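Local coordinates for fucoxanthin chlorophyll a/c-binding protein Lhcq10 (Chaetoceros gracilis, PDB 6L4U), which probably harvests light as a membrane antenna subunit, binding chlorophyll a, chlorophyll c1 and a fucoxanthin-type carotenoid for transfer of excitation energy to a photosystem, at residues A222-E227 with G235-Y240. Residues are numbered along the deposited sequence; the frame is centred on the assembly and turned at random.
Sequences AEQKVE and GVVPHY. With A86 ((3S,3'S,5R,5'R,6S,6'R,8'R)-3,5'-dihydroxy-8-oxo-6',7'-didehydro-5,5',6,6',7,8-hexahydro-5,6-epoxy-beta,beta-caroten-3'- yl acetate), chain B.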
# COMPACT_ATOMS: atom_id res chain seq x y z
N ALA Z 222 15.33 78.89 -69.49
CA ALA Z 222 13.89 78.94 -69.33
C ALA Z 222 13.18 78.91 -70.68
O ALA Z 222 12.19 78.20 -70.85
CB ALA Z 222 13.48 80.17 -68.53
N GLU Z 223 13.70 79.66 -71.66
CA GLU Z 223 13.21 79.55 -73.03
C GLU Z 223 13.58 78.25 -73.71
O GLU Z 223 13.02 77.94 -74.78
CB GLU Z 223 13.59 80.78 -73.88
CG GLU Z 223 12.35 81.01 -74.65
CD GLU Z 223 11.70 82.29 -74.51
OE1 GLU Z 223 11.33 82.55 -73.37
OE2 GLU Z 223 11.14 82.78 -75.51
N GLN Z 224 14.43 77.43 -73.10
CA GLN Z 224 14.68 76.16 -73.73
C GLN Z 224 13.60 75.15 -73.33
O GLN Z 224 13.55 74.05 -73.89
CB GLN Z 224 16.04 75.58 -73.32
CG GLN Z 224 17.16 76.39 -73.94
CD GLN Z 224 17.63 75.97 -75.29
OE1 GLN Z 224 16.94 75.26 -76.01
NE2 GLN Z 224 18.76 76.51 -75.71
N LYS Z 225 12.75 75.50 -72.36
CA LYS Z 225 11.70 74.62 -71.89
C LYS Z 225 10.31 75.28 -71.85
O LYS Z 225 9.31 74.55 -71.81
CB LYS Z 225 11.99 74.12 -70.46
CG LYS Z 225 11.38 72.78 -70.09
CD LYS Z 225 12.25 71.95 -69.18
CE LYS Z 225 11.50 70.71 -68.71
NZ LYS Z 225 12.22 69.99 -67.63
N VAL Z 226 10.22 76.61 -71.80
CA VAL Z 226 8.93 77.29 -71.91
C VAL Z 226 9.12 78.62 -72.64
O VAL Z 226 9.96 79.45 -72.27
CB VAL Z 226 8.24 77.47 -70.54
CG1 VAL Z 226 9.16 78.08 -69.49
CG2 VAL Z 226 6.98 78.32 -70.68
N GLU Z 227 8.36 78.82 -73.71
CA GLU Z 227 8.60 80.04 -74.43
C GLU Z 227 7.58 81.11 -74.05
O GLU Z 227 6.52 80.82 -73.49
CB GLU Z 227 8.87 79.67 -75.89
CG GLU Z 227 8.17 78.90 -76.84
CD GLU Z 227 8.39 77.39 -76.75
OE1 GLU Z 227 8.12 76.91 -75.63
OE2 GLU Z 227 8.80 76.71 -77.71
N GLY Z 235 11.95 83.61 -79.85
CA GLY Z 235 12.41 83.25 -81.17
C GLY Z 235 13.89 82.94 -81.27
O GLY Z 235 14.30 82.24 -82.20
N VAL Z 236 14.70 83.44 -80.34
CA VAL Z 236 16.14 83.23 -80.41
C VAL Z 236 16.51 81.84 -79.89
O VAL Z 236 17.40 81.17 -80.42
CB VAL Z 236 16.86 84.35 -79.63
CG1 VAL Z 236 18.37 84.17 -79.66
CG2 VAL Z 236 16.47 85.71 -80.20
N VAL Z 237 15.79 81.37 -78.89
CA VAL Z 237 16.18 80.19 -78.12
C VAL Z 237 15.42 78.97 -78.64
O VAL Z 237 14.18 79.02 -78.71
CB VAL Z 237 15.92 80.42 -76.62
CG1 VAL Z 237 16.25 79.21 -75.86
CG2 VAL Z 237 16.75 81.59 -76.11
N PRO Z 238 16.10 77.88 -78.99
CA PRO Z 238 15.48 76.82 -79.81
C PRO Z 238 14.75 75.69 -79.09
O PRO Z 238 14.58 74.63 -79.71
CB PRO Z 238 16.68 76.26 -80.58
CG PRO Z 238 17.81 76.49 -79.66
CD PRO Z 238 17.57 77.76 -78.97
N HIS Z 239 14.34 75.86 -77.82
CA HIS Z 239 13.39 74.98 -77.12
C HIS Z 239 13.92 73.54 -76.98
O HIS Z 239 13.48 72.62 -77.68
CB HIS Z 239 12.01 75.00 -77.79
CG HIS Z 239 10.93 74.39 -76.95
ND1 HIS Z 239 9.73 73.96 -77.48
CD2 HIS Z 239 10.87 74.15 -75.62
CE1 HIS Z 239 8.98 73.47 -76.51
NE2 HIS Z 239 9.64 73.57 -75.38
N TYR Z 240 14.92 73.40 -76.10
CA TYR Z 240 15.56 72.11 -75.85
C TYR Z 240 14.58 71.05 -75.34
O TYR Z 240 14.75 69.87 -75.68
CB TYR Z 240 16.72 72.28 -74.87
CG TYR Z 240 17.08 71.08 -74.03
CD1 TYR Z 240 17.79 70.01 -74.57
CD2 TYR Z 240 16.75 71.03 -72.68
CE1 TYR Z 240 18.14 68.92 -73.79
CE2 TYR Z 240 17.09 69.95 -71.90
CZ TYR Z 240 17.78 68.90 -72.46
OH TYR Z 240 18.13 67.82 -71.68
C A86 B . 17.33 75.46 -55.84
O A86 B . 22.09 68.39 -47.06
C1 A86 B . 18.18 74.71 -56.91
C10 A86 B . 22.41 70.14 -49.36
C11 A86 B . 21.56 70.31 -48.20
C12 A86 B . 20.37 71.21 -48.31
C13 A86 B . 21.89 69.54 -46.97
C14 A86 B . 22.01 70.25 -45.45
C15 A86 B . 20.62 70.58 -44.81
C16 A86 B . 20.43 72.01 -44.34
C17 A86 B . 20.80 72.23 -42.87
C18 A86 B . 20.05 71.33 -42.00
C19 A86 B . 20.38 69.84 -42.33
C2 A86 B . 19.12 73.73 -56.53
C20 A86 B . 20.07 69.54 -43.89
C21 A86 B . 20.66 68.09 -44.05
C22 A86 B . 21.30 73.00 -45.17
C23 A86 B . 18.99 72.43 -44.56
C24 A86 B . 18.05 75.03 -58.38
C25 A86 B . 17.39 74.15 -59.27
C26 A86 B . 17.29 74.54 -60.86
C27 A86 B . 16.39 75.44 -61.45
C28 A86 B . 15.39 76.16 -60.63
C29 A86 B . 16.49 75.66 -63.04
C3 A86 B . 19.32 73.35 -55.13
C30 A86 B . 15.38 75.28 -63.93
C31 A86 B . 14.30 74.93 -64.81
C32 A86 B . 13.67 76.00 -65.74
C33 A86 B . 12.45 75.59 -66.60
C34 A86 B . 11.60 74.39 -66.14
C35 A86 B . 12.03 73.79 -64.78
C36 A86 B . 13.55 73.59 -64.73
C37 A86 B . 13.92 72.89 -63.41
C38 A86 B . 9.40 74.04 -66.98
C39 A86 B . 8.35 74.79 -67.85
C4 A86 B . 20.48 72.61 -54.84
C40 A86 B . 13.31 77.25 -64.90
C41 A86 B . 14.80 76.40 -66.72
C5 A86 B . 20.87 72.09 -53.31
C6 A86 B . 21.17 70.72 -53.19
C7 A86 B . 21.10 69.78 -54.47
C8 A86 B . 21.57 70.09 -51.77
C9 A86 B . 22.07 70.90 -50.66
O1 A86 B . 19.46 69.77 -45.22
O2 A86 B . 20.43 71.59 -40.66
O3 A86 B . 13.95 72.77 -65.80
O4 A86 B . 10.25 74.78 -66.07
O5 A86 B . 9.51 72.88 -67.06
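The C-terminal end of helix 196-223, one of the long helices of this chlorophyll a/b-binding family fold, packs against the loop 235-240, which folds back on it. Ala222 O accepts from both Lys225 N and Val226 N. Val237 points at this end, its CG1 anti to the backbone N (chi1 177°) and resting 3.5 Å from Gln224 CG, while its CB meets Glu223 CB at 3.6 Å. The Gln224 chain bends at chi2 (-89°) and crosses Val237 at about a right angle. Gln224 OE1 accepts a weak, bent hydrogen bond from Tyr240 N (2.7 Å), while NE2 passes Pro238 CD and hydrogen-bonds Tyr98 OH. The carboxylate of Glu227 lies over one face of the His239 ring, OE1 3.6 Å above its centre and the planes 79° apart; Glu227 OE2 comes 2.9 Å from His239 ND1 but at an angle too poor for a hydrogen bond. At the ring edge His239 CD2 lies 3.2 Å from Gln224 O. An alanine in place of His239 would remove the ring that packs against the Glu227 carboxylate and Gln224 O, and would probably weaken the hold of this loop on 224-227. On the carotenoid side Lys225 runs along the acetate-bearing end of A86, its CE 3.4 Å from A86 O5, and its NZ forms a salt bridge with Glu243. Helix 125-130 flanks the loop, Pro126 touching Gln224 and Tyr240, whose OH bonds Asp130.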